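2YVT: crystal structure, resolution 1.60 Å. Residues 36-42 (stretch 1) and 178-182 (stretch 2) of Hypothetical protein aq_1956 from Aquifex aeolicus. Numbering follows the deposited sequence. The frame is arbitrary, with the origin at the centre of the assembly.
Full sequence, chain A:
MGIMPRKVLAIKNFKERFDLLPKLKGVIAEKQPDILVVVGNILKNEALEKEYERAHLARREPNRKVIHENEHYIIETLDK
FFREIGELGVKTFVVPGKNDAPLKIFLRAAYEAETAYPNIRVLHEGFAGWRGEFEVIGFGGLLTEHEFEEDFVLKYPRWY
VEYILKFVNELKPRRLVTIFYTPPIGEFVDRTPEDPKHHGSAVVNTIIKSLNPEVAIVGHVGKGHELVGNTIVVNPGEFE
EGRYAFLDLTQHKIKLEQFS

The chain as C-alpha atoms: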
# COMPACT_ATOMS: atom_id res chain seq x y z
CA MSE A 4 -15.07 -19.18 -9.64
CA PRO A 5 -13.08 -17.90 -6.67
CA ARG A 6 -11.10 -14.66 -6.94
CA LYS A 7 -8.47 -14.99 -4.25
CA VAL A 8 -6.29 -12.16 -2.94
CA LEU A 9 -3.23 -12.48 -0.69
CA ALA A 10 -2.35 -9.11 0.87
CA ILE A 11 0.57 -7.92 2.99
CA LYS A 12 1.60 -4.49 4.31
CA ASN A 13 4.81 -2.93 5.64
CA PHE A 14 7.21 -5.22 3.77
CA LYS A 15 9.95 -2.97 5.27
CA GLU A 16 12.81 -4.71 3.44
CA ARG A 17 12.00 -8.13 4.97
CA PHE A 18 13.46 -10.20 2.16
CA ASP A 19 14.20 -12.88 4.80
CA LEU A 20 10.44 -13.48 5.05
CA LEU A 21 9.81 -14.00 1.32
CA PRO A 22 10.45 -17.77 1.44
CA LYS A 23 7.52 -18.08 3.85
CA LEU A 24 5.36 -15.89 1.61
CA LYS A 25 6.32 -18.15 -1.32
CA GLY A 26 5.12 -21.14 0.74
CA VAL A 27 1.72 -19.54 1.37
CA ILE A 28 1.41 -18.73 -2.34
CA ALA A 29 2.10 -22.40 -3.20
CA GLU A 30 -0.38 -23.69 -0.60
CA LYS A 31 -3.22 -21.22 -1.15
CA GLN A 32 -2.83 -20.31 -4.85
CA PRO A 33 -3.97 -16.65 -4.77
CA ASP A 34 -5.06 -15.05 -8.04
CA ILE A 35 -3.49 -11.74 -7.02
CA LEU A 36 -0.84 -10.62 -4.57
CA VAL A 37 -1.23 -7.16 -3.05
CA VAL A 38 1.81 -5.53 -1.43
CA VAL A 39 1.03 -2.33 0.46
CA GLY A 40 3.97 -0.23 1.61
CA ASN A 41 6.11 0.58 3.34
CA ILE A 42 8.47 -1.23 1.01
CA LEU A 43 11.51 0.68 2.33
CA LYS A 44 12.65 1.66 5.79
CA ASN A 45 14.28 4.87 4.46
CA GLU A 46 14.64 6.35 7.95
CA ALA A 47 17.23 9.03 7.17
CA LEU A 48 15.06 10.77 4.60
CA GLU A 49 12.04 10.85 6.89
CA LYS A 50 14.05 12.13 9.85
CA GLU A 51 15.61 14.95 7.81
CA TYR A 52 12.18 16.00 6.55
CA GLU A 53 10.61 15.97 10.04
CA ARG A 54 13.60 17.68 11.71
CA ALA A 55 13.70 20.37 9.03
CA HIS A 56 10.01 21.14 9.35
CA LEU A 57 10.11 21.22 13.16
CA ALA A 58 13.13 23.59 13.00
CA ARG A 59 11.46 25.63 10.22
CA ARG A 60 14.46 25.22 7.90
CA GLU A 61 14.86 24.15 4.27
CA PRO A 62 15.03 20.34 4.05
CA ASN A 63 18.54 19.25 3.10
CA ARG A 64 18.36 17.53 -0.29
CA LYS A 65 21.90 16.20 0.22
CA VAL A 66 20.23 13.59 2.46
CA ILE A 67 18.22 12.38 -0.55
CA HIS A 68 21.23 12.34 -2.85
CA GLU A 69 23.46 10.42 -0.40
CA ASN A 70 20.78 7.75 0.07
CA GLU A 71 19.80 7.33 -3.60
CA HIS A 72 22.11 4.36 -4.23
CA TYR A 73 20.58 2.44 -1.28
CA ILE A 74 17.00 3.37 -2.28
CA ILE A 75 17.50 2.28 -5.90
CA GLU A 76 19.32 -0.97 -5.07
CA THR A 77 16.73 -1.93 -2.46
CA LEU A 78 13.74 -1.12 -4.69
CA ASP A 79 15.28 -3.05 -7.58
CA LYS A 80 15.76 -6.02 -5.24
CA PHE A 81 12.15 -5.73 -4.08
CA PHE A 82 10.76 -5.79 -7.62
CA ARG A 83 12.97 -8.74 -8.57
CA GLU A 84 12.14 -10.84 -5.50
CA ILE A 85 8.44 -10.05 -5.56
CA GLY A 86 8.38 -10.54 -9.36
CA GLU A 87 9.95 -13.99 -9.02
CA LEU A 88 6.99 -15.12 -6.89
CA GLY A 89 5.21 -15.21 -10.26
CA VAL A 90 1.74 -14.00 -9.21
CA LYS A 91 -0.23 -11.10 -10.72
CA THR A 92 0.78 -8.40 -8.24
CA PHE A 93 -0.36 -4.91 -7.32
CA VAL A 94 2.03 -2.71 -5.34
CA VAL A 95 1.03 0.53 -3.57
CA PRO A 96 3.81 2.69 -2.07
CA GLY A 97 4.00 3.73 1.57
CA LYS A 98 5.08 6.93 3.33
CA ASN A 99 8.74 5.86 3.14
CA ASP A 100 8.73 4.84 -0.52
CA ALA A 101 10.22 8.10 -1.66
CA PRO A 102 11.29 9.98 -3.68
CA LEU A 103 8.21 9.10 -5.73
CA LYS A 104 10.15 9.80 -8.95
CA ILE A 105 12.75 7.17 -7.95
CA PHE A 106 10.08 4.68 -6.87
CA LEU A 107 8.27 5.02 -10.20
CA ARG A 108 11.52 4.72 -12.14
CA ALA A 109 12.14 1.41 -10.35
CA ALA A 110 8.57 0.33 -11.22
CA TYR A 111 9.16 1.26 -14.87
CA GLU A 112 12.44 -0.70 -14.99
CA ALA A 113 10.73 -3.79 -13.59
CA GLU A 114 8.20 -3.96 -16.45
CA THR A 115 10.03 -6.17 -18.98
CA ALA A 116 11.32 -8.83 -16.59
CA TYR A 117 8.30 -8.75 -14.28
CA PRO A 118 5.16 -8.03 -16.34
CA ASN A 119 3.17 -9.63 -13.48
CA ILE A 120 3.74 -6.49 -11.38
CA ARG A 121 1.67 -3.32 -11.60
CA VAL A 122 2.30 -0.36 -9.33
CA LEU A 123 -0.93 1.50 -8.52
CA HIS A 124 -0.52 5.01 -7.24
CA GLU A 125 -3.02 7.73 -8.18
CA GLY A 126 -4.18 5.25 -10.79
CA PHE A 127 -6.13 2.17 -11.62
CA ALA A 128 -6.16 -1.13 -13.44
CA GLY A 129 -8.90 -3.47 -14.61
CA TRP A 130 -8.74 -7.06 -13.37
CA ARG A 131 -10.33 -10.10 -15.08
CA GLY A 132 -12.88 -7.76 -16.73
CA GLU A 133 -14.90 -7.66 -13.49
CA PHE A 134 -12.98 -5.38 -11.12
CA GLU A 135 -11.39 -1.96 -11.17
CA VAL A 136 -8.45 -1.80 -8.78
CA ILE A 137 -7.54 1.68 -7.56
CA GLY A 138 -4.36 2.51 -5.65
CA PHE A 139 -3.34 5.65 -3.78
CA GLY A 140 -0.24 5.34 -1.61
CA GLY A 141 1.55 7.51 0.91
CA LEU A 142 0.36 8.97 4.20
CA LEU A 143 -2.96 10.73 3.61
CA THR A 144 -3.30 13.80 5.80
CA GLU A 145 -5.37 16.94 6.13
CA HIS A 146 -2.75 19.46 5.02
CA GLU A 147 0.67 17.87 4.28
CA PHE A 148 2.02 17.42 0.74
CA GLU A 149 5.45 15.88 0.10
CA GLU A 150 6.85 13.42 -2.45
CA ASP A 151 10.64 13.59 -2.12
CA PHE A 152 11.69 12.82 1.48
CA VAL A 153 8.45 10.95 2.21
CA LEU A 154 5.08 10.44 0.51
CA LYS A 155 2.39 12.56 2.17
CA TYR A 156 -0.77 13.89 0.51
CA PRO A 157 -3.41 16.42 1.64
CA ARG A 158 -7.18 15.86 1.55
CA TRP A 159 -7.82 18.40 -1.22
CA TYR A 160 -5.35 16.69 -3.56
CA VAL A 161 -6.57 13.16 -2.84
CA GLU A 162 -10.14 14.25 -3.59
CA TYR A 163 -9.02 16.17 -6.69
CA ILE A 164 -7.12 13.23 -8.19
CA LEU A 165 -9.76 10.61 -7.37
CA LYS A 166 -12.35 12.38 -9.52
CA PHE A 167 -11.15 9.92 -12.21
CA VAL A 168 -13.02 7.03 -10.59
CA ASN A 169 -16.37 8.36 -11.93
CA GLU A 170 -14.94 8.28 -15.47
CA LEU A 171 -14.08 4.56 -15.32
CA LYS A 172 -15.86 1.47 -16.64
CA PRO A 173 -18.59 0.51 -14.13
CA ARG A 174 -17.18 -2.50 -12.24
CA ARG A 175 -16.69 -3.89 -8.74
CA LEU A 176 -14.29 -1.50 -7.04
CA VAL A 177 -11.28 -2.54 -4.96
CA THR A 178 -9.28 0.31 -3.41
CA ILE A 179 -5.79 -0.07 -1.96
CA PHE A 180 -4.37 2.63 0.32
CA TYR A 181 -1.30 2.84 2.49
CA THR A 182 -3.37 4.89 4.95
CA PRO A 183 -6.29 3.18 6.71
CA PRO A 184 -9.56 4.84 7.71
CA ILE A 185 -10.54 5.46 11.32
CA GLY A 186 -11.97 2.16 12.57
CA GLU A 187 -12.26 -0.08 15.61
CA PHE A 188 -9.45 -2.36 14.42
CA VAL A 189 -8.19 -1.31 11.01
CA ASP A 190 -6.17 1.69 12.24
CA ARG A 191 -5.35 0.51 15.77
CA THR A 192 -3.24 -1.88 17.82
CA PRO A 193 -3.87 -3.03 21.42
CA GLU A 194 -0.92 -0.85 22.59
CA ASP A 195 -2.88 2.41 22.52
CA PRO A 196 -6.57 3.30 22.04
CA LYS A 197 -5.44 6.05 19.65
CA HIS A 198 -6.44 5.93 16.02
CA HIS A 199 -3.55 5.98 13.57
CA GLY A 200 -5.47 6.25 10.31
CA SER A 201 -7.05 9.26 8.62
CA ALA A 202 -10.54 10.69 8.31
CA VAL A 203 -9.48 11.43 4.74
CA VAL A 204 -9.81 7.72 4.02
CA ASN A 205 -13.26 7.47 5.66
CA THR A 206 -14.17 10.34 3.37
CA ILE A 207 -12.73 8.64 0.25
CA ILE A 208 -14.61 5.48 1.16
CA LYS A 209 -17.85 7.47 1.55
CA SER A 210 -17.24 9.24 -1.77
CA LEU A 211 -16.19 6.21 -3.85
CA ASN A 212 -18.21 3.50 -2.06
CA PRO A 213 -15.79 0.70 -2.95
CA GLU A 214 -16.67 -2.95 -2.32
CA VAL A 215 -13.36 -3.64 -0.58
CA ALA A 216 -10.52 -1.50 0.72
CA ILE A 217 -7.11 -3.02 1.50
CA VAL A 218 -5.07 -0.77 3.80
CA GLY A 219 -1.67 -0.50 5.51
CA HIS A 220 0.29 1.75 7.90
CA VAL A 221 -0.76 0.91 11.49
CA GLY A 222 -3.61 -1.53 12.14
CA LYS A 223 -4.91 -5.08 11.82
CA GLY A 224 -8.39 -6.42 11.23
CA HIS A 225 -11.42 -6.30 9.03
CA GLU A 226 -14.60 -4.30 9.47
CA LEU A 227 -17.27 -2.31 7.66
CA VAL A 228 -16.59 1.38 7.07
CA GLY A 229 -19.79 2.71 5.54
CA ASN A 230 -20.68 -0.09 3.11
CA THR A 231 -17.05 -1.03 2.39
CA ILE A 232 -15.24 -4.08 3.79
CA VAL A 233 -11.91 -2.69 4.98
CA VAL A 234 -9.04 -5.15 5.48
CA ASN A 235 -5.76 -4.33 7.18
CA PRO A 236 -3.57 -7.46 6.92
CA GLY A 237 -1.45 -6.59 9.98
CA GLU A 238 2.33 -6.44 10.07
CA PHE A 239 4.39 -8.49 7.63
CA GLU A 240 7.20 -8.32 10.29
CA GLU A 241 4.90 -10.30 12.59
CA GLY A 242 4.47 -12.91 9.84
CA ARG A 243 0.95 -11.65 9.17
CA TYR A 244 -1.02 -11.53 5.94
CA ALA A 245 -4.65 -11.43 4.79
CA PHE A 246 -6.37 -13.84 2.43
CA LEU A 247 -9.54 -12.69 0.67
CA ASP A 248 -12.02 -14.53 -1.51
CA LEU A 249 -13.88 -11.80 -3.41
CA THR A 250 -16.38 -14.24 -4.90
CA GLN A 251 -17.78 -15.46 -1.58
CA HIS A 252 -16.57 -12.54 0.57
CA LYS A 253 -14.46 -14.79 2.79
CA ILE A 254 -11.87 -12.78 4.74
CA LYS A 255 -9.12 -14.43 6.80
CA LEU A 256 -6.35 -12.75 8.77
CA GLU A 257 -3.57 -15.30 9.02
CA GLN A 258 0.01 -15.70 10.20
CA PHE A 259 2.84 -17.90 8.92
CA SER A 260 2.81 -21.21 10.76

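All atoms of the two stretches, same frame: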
# COMPACT_ATOMS: atom_id res chain seq x y z
N LEU A 36 -1.60 -11.01 -5.74
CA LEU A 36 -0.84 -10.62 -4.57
C LEU A 36 -0.88 -9.10 -4.47
O LEU A 36 -0.63 -8.40 -5.45
CB LEU A 36 0.62 -11.09 -4.69
CG LEU A 36 1.63 -10.59 -3.66
CD1 LEU A 36 1.29 -11.10 -2.25
CD2 LEU A 36 3.02 -11.03 -4.07
N VAL A 37 -1.24 -8.59 -3.29
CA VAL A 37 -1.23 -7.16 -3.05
C VAL A 37 -0.16 -6.85 -2.02
O VAL A 37 -0.17 -7.41 -0.92
CB VAL A 37 -2.61 -6.64 -2.55
CG1 VAL A 37 -2.52 -5.20 -2.08
CG2 VAL A 37 -3.64 -6.76 -3.66
N VAL A 38 0.78 -5.98 -2.38
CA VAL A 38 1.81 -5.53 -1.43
C VAL A 38 1.59 -4.05 -1.17
O VAL A 38 1.77 -3.23 -2.08
CB VAL A 38 3.25 -5.75 -1.96
CG1 VAL A 38 4.26 -5.36 -0.89
CG2 VAL A 38 3.47 -7.22 -2.37
N VAL A 39 1.16 -3.73 0.05
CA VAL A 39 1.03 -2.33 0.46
C VAL A 39 2.32 -1.94 1.16
O VAL A 39 2.91 -2.76 1.88
CB VAL A 39 -0.17 -2.12 1.42
CG1 VAL A 39 -0.37 -0.63 1.73
CG2 VAL A 39 -1.45 -2.72 0.84
N GLY A 40 2.78 -0.71 0.93
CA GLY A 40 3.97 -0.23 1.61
C GLY A 40 3.78 -0.18 3.13
O GLY A 40 2.69 -0.46 3.63
N ASN A 41 4.82 0.19 3.87
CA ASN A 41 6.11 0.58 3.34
C ASN A 41 6.93 -0.55 2.78
O ASN A 41 7.06 -1.61 3.40
CB ASN A 41 6.90 1.25 4.46
CG ASN A 41 6.17 2.44 5.01
OD1 ASN A 41 5.69 2.46 6.18
ND2 ASN A 41 6.00 3.43 4.16
N ILE A 42 7.50 -0.31 1.60
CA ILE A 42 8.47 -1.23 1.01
C ILE A 42 9.84 -1.00 1.66
O ILE A 42 10.49 -1.95 2.10
CB ILE A 42 8.57 -1.06 -0.52
CG1 ILE A 42 7.23 -1.42 -1.17
CG2 ILE A 42 9.70 -1.93 -1.09
CD1 ILE A 42 6.98 -0.77 -2.50
N THR A 178 -10.21 -0.80 -3.64
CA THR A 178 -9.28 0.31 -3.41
C THR A 178 -8.17 -0.15 -2.48
O THR A 178 -8.40 -0.93 -1.56
CB THR A 178 -9.97 1.55 -2.81
OG1 THR A 178 -10.63 1.19 -1.60
CG2 THR A 178 -11.00 2.13 -3.80
N ILE A 179 -6.95 0.30 -2.76
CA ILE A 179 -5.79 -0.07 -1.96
C ILE A 179 -5.10 1.21 -1.55
O ILE A 179 -4.69 2.00 -2.40
CB ILE A 179 -4.81 -0.97 -2.75
CG1 ILE A 179 -5.54 -2.16 -3.38
CG2 ILE A 179 -3.67 -1.45 -1.83
CD1 ILE A 179 -4.70 -2.97 -4.35
N PHE A 180 -4.99 1.42 -0.23
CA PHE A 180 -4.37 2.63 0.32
C PHE A 180 -3.31 2.23 1.32
O PHE A 180 -3.48 1.26 2.05
CB PHE A 180 -5.41 3.49 1.07
CG PHE A 180 -6.60 3.88 0.25
CD1 PHE A 180 -6.47 4.68 -0.88
CD2 PHE A 180 -7.87 3.45 0.62
CE1 PHE A 180 -7.59 5.03 -1.65
CE2 PHE A 180 -8.99 3.80 -0.13
CZ PHE A 180 -8.85 4.59 -1.26
N TYR A 181 -2.22 2.99 1.38
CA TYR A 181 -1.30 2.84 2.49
C TYR A 181 -2.01 3.23 3.80
O TYR A 181 -1.91 2.54 4.81
CB TYR A 181 -0.04 3.68 2.28
CG TYR A 181 0.84 3.74 3.50
CD1 TYR A 181 1.57 2.62 3.91
CD2 TYR A 181 0.95 4.91 4.25
CE1 TYR A 181 2.40 2.67 5.03
CE2 TYR A 181 1.78 4.98 5.37
CZ TYR A 181 2.49 3.85 5.76
OH TYR A 181 3.30 3.91 6.87
N THR A 182 -2.73 4.35 3.76
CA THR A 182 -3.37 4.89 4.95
C THR A 182 -4.75 4.26 5.19
O THR A 182 -5.58 4.26 4.28
CB THR A 182 -3.51 6.41 4.83
OG1 THR A 182 -2.23 6.98 4.59
CG2 THR A 182 -4.08 7.01 6.11

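Two strands that run in broadly the same direction, 32° between their N-to-C directions, approach each other here without pairing. The axes of strand 36-39 and the strand through 178-180 come no closer than 8.3 Å, too far for backbone hydrogen bonding, so side chains must fill the gap. The backbones draw nearest at the C-terminal end, where V39 CA lies 6.0 Å from Y181 CA. Just beyond, stretch 1 leaves its strand through G40 and a cis peptide bond before N41, while Y181 takes up phi/psi of -64/-45.

The strand portion follows the familiar alternation. V37 and V39 direct their CA-to-CB bonds toward the other stretch, whereas V38 points away; across the gap, I179 points toward and F180 away. One isoleucine therefore serves two valines. I179 CG2 lies 3.7 Å from V39 CG2 and 3.9 Å from V37 CG1, so it touches both, and I179 CD1 lies 3.9 Å from V37 CG1. V39 is shared in turn: its CG1 lies 3.7 Å from F180 O and 3.7 Å from Y181 CA, packing against backbone where the two backbones converge.

Past the strands, Y181 takes over and has the largest area covered in the contact. Its CA-to-CB bond points sideways, but the end of the side chain comes nearer to stretch 1. The ring presents its edge to G40, with G40 O 3.3 Å from Y181 CD1; G40 itself contributes backbone alone. At the far end of the ring, Y181 OH lies 2.9 Å from the side-chain amide of N41, measured to the atom modelled as OD1, though that amide is probably turned over in the model. The design lesson is a small aliphatic cluster between unpaired strands, followed by an aromatic side chain reaching along the adjoining loop.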